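Local atomic coordinates of hypoxanthine-guanine phosphoribosyltransferase (Thermus thermophilus, PDB entry 3ACD), a protein that probably catalyses the magnesium-dependent salvage of hypoxanthine and guanine to IMP and GMP, with 5-phospho-alpha-D-ribose 1-diphosphate as the phosphoribosyl donor. Residues K20-R32 with I50-P62. Numbering follows the deposited sequence.
Sequences KKRVEELGGEIAR and IFMADLVRAIPLP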
ATOM      1  N   LYS A  20      13.241   4.870   6.522  1.00 15.83           N
ATOM      2  CA  LYS A  20      12.938   6.005   5.657  1.00 16.48           C
ATOM      3  C   LYS A  20      14.143   6.404   4.812  1.00 17.92           C
ATOM      4  O   LYS A  20      14.026   6.598   3.600  1.00 16.53           O
ATOM      5  CB  LYS A  20      12.476   7.205   6.490  1.00 18.74           C
ATOM      6  CG  LYS A  20      12.154   8.438   5.650  1.00 19.28           C
ATOM      7  CD  LYS A  20      11.690   9.610   6.510  1.00 24.13           C
ATOM      8  CE  LYS A  20      11.437  10.847   5.652  1.00 24.72           C
ATOM      9  NZ  LYS A  20      11.093  12.043   6.468  1.00 30.61           N
ATOM     10  N   LYS A  21      15.301   6.524   5.453  1.00 18.47           N
ATOM     11  CA  LYS A  21      16.522   6.899   4.755  1.00 19.17           C
ATOM     12  C   LYS A  21      16.925   5.882   3.692  1.00 15.84           C
ATOM     13  O   LYS A  21      17.294   6.255   2.583  1.00 15.88           O
ATOM     14  CB  LYS A  21      17.676   7.070   5.750  1.00 23.35           C
ATOM     15  CG  LYS A  21      17.702   8.411   6.465  1.00 29.94           C
ATOM     16  CD  LYS A  21      17.980   9.546   5.488  1.00 34.30           C
ATOM     17  CE  LYS A  21      18.041  10.895   6.193  1.00 36.43           C
ATOM     18  NZ  LYS A  21      19.130  10.960   7.208  1.00 39.02           N
ATOM     19  N   ARG A  22      16.854   4.601   4.030  1.00 14.79           N
ATOM     20  CA  ARG A  22      17.225   3.557   3.083  1.00 14.77           C
ATOM     21  C   ARG A  22      16.285   3.513   1.879  1.00 14.65           C
ATOM     22  O   ARG A  22      16.727   3.384   0.734  1.00 14.76           O
ATOM     23  CB  ARG A  22      17.245   2.195   3.783  1.00 15.09           C
ATOM     24  CG  ARG A  22      17.758   1.056   2.909  1.00 14.92           C
ATOM     25  CD  ARG A  22      19.130   1.380   2.329  1.00 17.23           C
ATOM     26  NE  ARG A  22      19.611   0.332   1.431  1.00 15.70           N
ATOM     27  CZ  ARG A  22      20.446   0.544   0.422  1.00 16.44           C
ATOM     28  NH1 ARG A  22      20.894   1.769   0.181  1.00 17.17           N
ATOM     29  NH2 ARG A  22      20.825  -0.463  -0.356  1.00 17.57           N
ATOM     30  N   VAL A  23      14.988   3.617   2.137  1.00 14.99           N
ATOM     31  CA  VAL A  23      14.008   3.593   1.060  1.00 14.33           C
ATOM     32  C   VAL A  23      14.226   4.770   0.117  1.00 15.39           C
ATOM     33  O   VAL A  23      14.120   4.628  -1.100  1.00 15.48           O
ATOM     34  CB  VAL A  23      12.571   3.611   1.633  1.00 14.52           C
ATOM     35  CG1 VAL A  23      11.548   3.758   0.508  1.00 15.70           C
ATOM     36  CG2 VAL A  23      12.317   2.323   2.398  1.00 13.10           C
ATOM     37  N   GLU A  24      14.544   5.935   0.675  1.00 16.62           N
ATOM     38  CA  GLU A  24      14.793   7.106  -0.155  1.00 17.62           C
ATOM     39  C   GLU A  24      16.025   6.865  -1.019  1.00 17.08           C
ATOM     40  O   GLU A  24      16.073   7.291  -2.174  1.00 16.75           O
ATOM     41  CB  GLU A  24      14.996   8.348   0.713  1.00 19.26           C
ATOM     42  CG  GLU A  24      13.785   8.686   1.568  1.00 24.57           C
ATOM     43  CD  GLU A  24      13.995   9.922   2.414  1.00 26.68           C
ATOM     44  OE1 GLU A  24      15.094  10.075   2.985  1.00 30.69           O
ATOM     45  OE2 GLU A  24      13.055  10.733   2.521  1.00 30.66           O
ATOM     46  N   GLU A  25      17.016   6.179  -0.457  1.00 17.37           N
ATOM     47  CA  GLU A  25      18.240   5.869  -1.190  1.00 18.87           C
ATOM     48  C   GLU A  25      17.911   4.922  -2.341  1.00 16.36           C
ATOM     49  O   GLU A  25      18.374   5.112  -3.465  1.00 16.83           O
ATOM     50  CB  GLU A  25      19.278   5.215  -0.265  1.00 20.01           C
ATOM     51  CG  GLU A  25      19.638   6.052   0.965  1.00 23.99           C
ATOM     52  CD  GLU A  25      20.751   5.438   1.807  1.00 26.13           C
ATOM     53  OE1 GLU A  25      20.783   4.198   1.957  1.00 23.63           O
ATOM     54  OE2 GLU A  25      21.590   6.201   2.334  1.00 28.14           O
ATOM     55  N   LEU A  26      17.107   3.899  -2.060  1.00 15.99           N
ATOM     56  CA  LEU A  26      16.723   2.937  -3.090  1.00 14.19           C
ATOM     57  C   LEU A  26      15.935   3.623  -4.198  1.00 14.26           C
ATOM     58  O   LEU A  26      16.152   3.358  -5.383  1.00 14.58           O
ATOM     59  CB  LEU A  26      15.889   1.798  -2.485  1.00 14.56           C
ATOM     60  CG  LEU A  26      16.617   0.827  -1.545  1.00 17.23           C
ATOM     61  CD1 LEU A  26      15.655  -0.262  -1.073  1.00 18.67           C
ATOM     62  CD2 LEU A  26      17.800   0.202  -2.274  1.00 16.90           C
ATOM     63  N   GLY A  27      15.017   4.505  -3.814  1.00 15.20           N
ATOM     64  CA  GLY A  27      14.231   5.214  -4.805  1.00 15.47           C
ATOM     65  C   GLY A  27      15.134   6.044  -5.701  1.00 16.77           C
ATOM     66  O   GLY A  27      14.930   6.117  -6.912  1.00 16.98           O
ATOM     67  N   GLY A  28      16.136   6.674  -5.099  1.00 17.84           N
ATOM     68  CA  GLY A  28      17.066   7.486  -5.863  1.00 18.66           C
ATOM     69  C   GLY A  28      17.853   6.647  -6.852  1.00 18.97           C
ATOM     70  O   GLY A  28      18.061   7.061  -7.995  1.00 18.59           O
ATOM     71  N   GLU A  29      18.295   5.469  -6.416  1.00 18.46           N
ATOM     72  CA  GLU A  29      19.054   4.573  -7.282  1.00 19.06           C
ATOM     73  C   GLU A  29      18.195   4.142  -8.465  1.00 17.67           C
ATOM     74  O   GLU A  29      18.652   4.131  -9.609  1.00 18.46           O
ATOM     75  CB  GLU A  29      19.508   3.321  -6.523  1.00 21.97           C
ATOM     76  CG  GLU A  29      20.356   3.574  -5.289  1.00 27.67           C
ATOM     77  CD  GLU A  29      20.968   2.296  -4.731  1.00 32.82           C
ATOM     78  OE1 GLU A  29      20.240   1.289  -4.604  1.00 34.25           O
ATOM     79  OE2 GLU A  29      22.175   2.299  -4.414  1.00 35.74           O
ATOM     80  N   ILE A  30      16.946   3.779  -8.185  1.00 16.89           N
ATOM     81  CA  ILE A  30      16.034   3.347  -9.235  1.00 15.66           C
ATOM     82  C   ILE A  30      15.804   4.465 -10.247  1.00 16.25           C
ATOM     83  O   ILE A  30      15.842   4.235 -11.455  1.00 16.71           O
ATOM     84  CB  ILE A  30      14.678   2.893  -8.634  1.00 15.93           C
ATOM     85  CG1 ILE A  30      14.877   1.591  -7.853  1.00 13.83           C
ATOM     86  CG2 ILE A  30      13.642   2.702  -9.740  1.00 14.78           C
ATOM     87  CD1 ILE A  30      13.672   1.139  -7.055  1.00 15.00           C
ATOM     88  N   ALA A  31      15.576   5.676  -9.750  1.00 16.76           N
ATOM     89  CA  ALA A  31      15.336   6.824 -10.619  1.00 18.02           C
ATOM     90  C   ALA A  31      16.525   7.039 -11.554  1.00 19.34           C
ATOM     91  O   ALA A  31      16.355   7.329 -12.738  1.00 17.02           O
ATOM     92  CB  ALA A  31      15.091   8.070  -9.777  1.00 17.15           C
ATOM     93  N   ARG A  32      17.727   6.885 -11.012  1.00 19.78           N
ATOM     94  CA  ARG A  32      18.948   7.052 -11.795  1.00 22.82           C
ATOM     95  C   ARG A  32      19.104   5.925 -12.811  1.00 21.83           C
ATOM     96  O   ARG A  32      19.369   6.174 -13.988  1.00 21.43           O
ATOM     97  CB  ARG A  32      20.173   7.071 -10.875  1.00 26.68           C
ATOM     98  CG  ARG A  32      21.498   7.111 -11.622  1.00 34.54           C
ATOM     99  CD  ARG A  32      22.687   6.961 -10.686  1.00 42.52           C
ATOM    100  NE  ARG A  32      22.786   8.063  -9.734  1.00 49.32           N
ATOM    101  CZ  ARG A  32      23.778   8.207  -8.861  1.00 52.52           C
ATOM    102  NH1 ARG A  32      24.761   7.317  -8.819  1.00 53.73           N
ATOM    103  NH2 ARG A  32      23.789   9.241  -8.029  1.00 54.31           N
ATOM    104  N   ILE A  50       3.529  -1.266   2.293  1.00 12.63           N
ATOM    105  CA  ILE A  50       4.042  -0.041   2.905  1.00  9.64           C
ATOM    106  C   ILE A  50       5.384   0.322   2.265  1.00 10.88           C
ATOM    107  O   ILE A  50       5.644   1.490   1.956  1.00 10.68           O
ATOM    108  CB  ILE A  50       4.157  -0.197   4.450  1.00 10.77           C
ATOM    109  CG1 ILE A  50       2.746  -0.382   5.030  1.00 10.05           C
ATOM    110  CG2 ILE A  50       4.830   1.029   5.063  1.00 10.75           C
ATOM    111  CD1 ILE A  50       2.649  -0.343   6.550  1.00 10.36           C
ATOM    112  N   PHE A  51       6.232  -0.681   2.056  1.00 10.54           N
ATOM    113  CA  PHE A  51       7.520  -0.479   1.397  1.00  9.79           C
ATOM    114  C   PHE A  51       7.223   0.129   0.020  1.00 10.74           C
ATOM    115  O   PHE A  51       7.867   1.090  -0.409  1.00 10.73           O
ATOM    116  CB  PHE A  51       8.230  -1.830   1.255  1.00  9.64           C
ATOM    117  CG  PHE A  51       9.490  -1.791   0.429  1.00 10.60           C
ATOM    118  CD1 PHE A  51      10.431  -0.782   0.599  1.00 11.14           C
ATOM    119  CD2 PHE A  51       9.765  -2.813  -0.479  1.00  9.34           C
ATOM    120  CE1 PHE A  51      11.633  -0.792  -0.120  1.00 13.03           C
ATOM    121  CE2 PHE A  51      10.961  -2.832  -1.202  1.00 11.68           C
ATOM    122  CZ  PHE A  51      11.898  -1.818  -1.019  1.00 11.79           C
ATOM    123  N   MET A  52       6.232  -0.433  -0.664  1.00  9.29           N
ATOM    124  CA  MET A  52       5.825   0.057  -1.980  1.00  9.80           C
ATOM    125  C   MET A  52       5.381   1.523  -1.907  1.00  9.87           C
ATOM    126  O   MET A  52       5.827   2.361  -2.698  1.00 10.01           O
ATOM    127  CB  MET A  52       4.669  -0.798  -2.512  1.00 11.18           C
ATOM    128  CG  MET A  52       4.117  -0.346  -3.857  1.00 11.38           C
ATOM    129  SD  MET A  52       5.085  -0.911  -5.274  1.00 13.36           S
ATOM    130  CE  MET A  52       3.872  -0.681  -6.606  1.00 12.99           C
ATOM    131  N   ALA A  53       4.498   1.831  -0.960  1.00  8.66           N
ATOM    132  CA  ALA A  53       3.994   3.195  -0.802  1.00 10.84           C
ATOM    133  C   ALA A  53       5.114   4.212  -0.595  1.00 11.25           C
ATOM    134  O   ALA A  53       5.094   5.292  -1.186  1.00 10.41           O
ATOM    135  CB  ALA A  53       3.008   3.262   0.370  1.00  9.59           C
ATOM    136  N   ASP A  54       6.092   3.873   0.238  1.00 10.27           N
ATOM    137  CA  ASP A  54       7.198   4.794   0.491  1.00 11.59           C
ATOM    138  C   ASP A  54       8.184   4.843  -0.672  1.00 11.80           C
ATOM    139  O   ASP A  54       8.671   5.914  -1.039  1.00 12.04           O
ATOM    140  CB  ASP A  54       7.940   4.401   1.771  1.00 12.57           C
ATOM    141  CG  ASP A  54       7.099   4.591   3.016  1.00 13.13           C
ATOM    142  OD1 ASP A  54       5.979   5.133   2.904  1.00 14.31           O
ATOM    143  OD2 ASP A  54       7.557   4.201   4.109  1.00 12.07           O
ATOM    144  N   LEU A  55       8.468   3.683  -1.255  1.00 10.96           N
ATOM    145  CA  LEU A  55       9.406   3.592  -2.369  1.00 12.01           C
ATOM    146  C   LEU A  55       8.979   4.382  -3.608  1.00 13.80           C
ATOM    147  O   LEU A  55       9.776   5.143  -4.161  1.00 13.20           O
ATOM    148  CB  LEU A  55       9.627   2.122  -2.762  1.00 12.18           C
ATOM    149  CG  LEU A  55      10.627   1.874  -3.901  1.00 12.18           C
ATOM    150  CD1 LEU A  55      12.013   2.317  -3.467  1.00 12.52           C
ATOM    151  CD2 LEU A  55      10.646   0.396  -4.279  1.00 12.33           C
ATOM    152  N   VAL A  56       7.734   4.214  -4.055  1.00 12.40           N
ATOM    153  CA  VAL A  56       7.296   4.923  -5.251  1.00 12.09           C
ATOM    154  C   VAL A  56       7.346   6.440  -5.088  1.00 13.42           C
ATOM    155  O   VAL A  56       7.643   7.161  -6.042  1.00 13.15           O
ATOM    156  CB  VAL A  56       5.874   4.482  -5.707  1.00 13.65           C
ATOM    157  CG1 VAL A  56       5.879   2.986  -6.014  1.00 10.91           C
ATOM    158  CG2 VAL A  56       4.830   4.821  -4.648  1.00 13.84           C
ATOM    159  N   ARG A  57       7.086   6.924  -3.878  1.00 13.52           N
ATOM    160  CA  ARG A  57       7.125   8.357  -3.623  1.00 13.74           C
ATOM    161  C   ARG A  57       8.551   8.898  -3.631  1.00 15.18           C
ATOM    162  O   ARG A  57       8.761  10.107  -3.516  1.00 13.57           O
ATOM    163  CB  ARG A  57       6.445   8.680  -2.292  1.00 14.09           C
ATOM    164  CG  ARG A  57       4.923   8.636  -2.381  1.00 14.78           C
ATOM    165  CD  ARG A  57       4.270   8.960  -1.052  1.00 12.92           C
ATOM    166  NE  ARG A  57       4.367   7.858  -0.097  1.00 12.31           N
ATOM    167  CZ  ARG A  57       3.785   7.867   1.098  1.00 13.77           C
ATOM    168  NH1 ARG A  57       3.074   8.925   1.471  1.00 13.61           N
ATOM    169  NH2 ARG A  57       3.898   6.822   1.914  1.00 11.75           N
ATOM    170  N   ALA A  58       9.523   7.997  -3.774  1.00 14.55           N
ATOM    171  CA  ALA A  58      10.932   8.388  -3.824  1.00 15.94           C
ATOM    172  C   ALA A  58      11.506   8.110  -5.213  1.00 15.01           C
ATOM    173  O   ALA A  58      12.721   8.108  -5.406  1.00 14.98           O
ATOM    174  CB  ALA A  58      11.730   7.635  -2.764  1.00 16.06           C
ATOM    175  N   ILE A  59      10.625   7.871  -6.182  1.00 14.15           N
ATOM    176  CA  ILE A  59      11.047   7.612  -7.554  1.00 14.20           C
ATOM    177  C   ILE A  59      10.402   8.638  -8.485  1.00 15.75           C
ATOM    178  O   ILE A  59       9.290   8.435  -8.980  1.00 14.23           O
ATOM    179  CB  ILE A  59      10.634   6.204  -8.029  1.00 13.30           C
ATOM    180  CG1 ILE A  59      11.256   5.137  -7.126  1.00 13.86           C
ATOM    181  CG2 ILE A  59      11.092   5.989  -9.472  1.00 14.77           C
ATOM    182  CD1 ILE A  59      10.771   3.733  -7.430  1.00 12.53           C
ATOM    183  N   PRO A  60      11.090   9.763  -8.725  1.00 17.35           N
ATOM    184  CA  PRO A  60      10.552  10.803  -9.605  1.00 18.24           C
ATOM    185  C   PRO A  60      10.699  10.464 -11.086  1.00 20.00           C
ATOM    186  O   PRO A  60      11.523  11.045 -11.794  1.00 19.65           O
ATOM    187  CB  PRO A  60      11.349  12.041  -9.195  1.00 19.39           C
ATOM    188  CG  PRO A  60      12.675  11.469  -8.837  1.00 19.85           C
ATOM    189  CD  PRO A  60      12.309  10.232  -8.041  1.00 18.12           C
ATOM    190  N   LEU A  61       9.884   9.513 -11.535  1.00 19.48           N
ATOM    191  CA  LEU A  61       9.856   9.059 -12.922  1.00 18.99           C
ATOM    192  C   LEU A  61       8.419   8.692 -13.262  1.00 18.51           C
ATOM    193  O   LEU A  61       7.617   8.427 -12.367  1.00 16.41           O
ATOM    194  CB  LEU A  61      10.706   7.798 -13.106  1.00 19.38           C
ATOM    195  CG  LEU A  61      12.230   7.855 -13.053  1.00 20.71           C
ATOM    196  CD1 LEU A  61      12.783   6.434 -13.135  1.00 22.01           C
ATOM    197  CD2 LEU A  61      12.752   8.698 -14.205  1.00 20.39           C
ATOM    198  N   PRO A  62       8.066   8.690 -14.558  1.00 18.47           N
ATOM    199  CA  PRO A  62       6.693   8.320 -14.910  1.00 18.08           C
ATOM    200  C   PRO A  62       6.674   6.802 -14.780  1.00 18.31           C
ATOM    201  O   PRO A  62       7.559   6.121 -15.297  1.00 17.83           O
ATOM    202  CB  PRO A  62       6.575   8.784 -16.357  1.00 20.36           C
ATOM    203  CG  PRO A  62       7.965   8.559 -16.883  1.00 19.76           C
ATOM    204  CD  PRO A  62       8.831   9.084 -15.754  1.00 17.68           C
TER
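Gly27 meets the backbone of Ala58 directly: its CA lies 3.3 Å from Ala58 O, a bent CA-H...O contact within helix 16-33. A side chain on Gly27 would run into that carbonyl, so the absence of one lets the turn from Val56 to Ile59 come up against the helix. Beside it, the CB of Ala58 rests on the backbone of Gly27 and Glu24.

On the N-terminal side of the turn, the axes of segments 20-32 and 50-56 cross at -58°, and Leu55 enters as a knob among Val23, Leu26, Gly27 and Ile30. With its CG trans to the backbone N (chi1 -178°), Leu55 sends CD1 to within 3.7 Å of Gly27 N. Val23 splits its two methyls: CG1 packs 3.5 Å from Leu55 N, whereas CG2 reaches the edge of the Phe51 ring. Leu26 CD1 meets the same edge, 4.1 Å from Phe51 CZ.

Past the turn, the CD1 of Ile59 rests against both CG2 and CD1 of Ile30, 3.8 Å from the former, while its CG1 lies over Gly27 CA. Cutting Ile59 back to an alanine would remove CG1, CG2 and CD1 and would probably leave a gap facing Gly27, Ile30 and Leu41 of strand 40-45. Leu61 CD1 then covers Ala31 CA at 3.6 Å, and Pro60 CD touches Ala31 CB.

Both helices lie against the parallel sheet of the phosphoribosyltransferase fold, Ile30 touching Ile99 and Phe51 touching Val101. Asp54 OD2, hydrogen-bonded to Tyr159 OH, also forms a salt bridge with Arg57 of the second subunit. Contacts across the two segments are almost wholly apolar, so cohesion rests on close shape fit rather than on directed polar bonds.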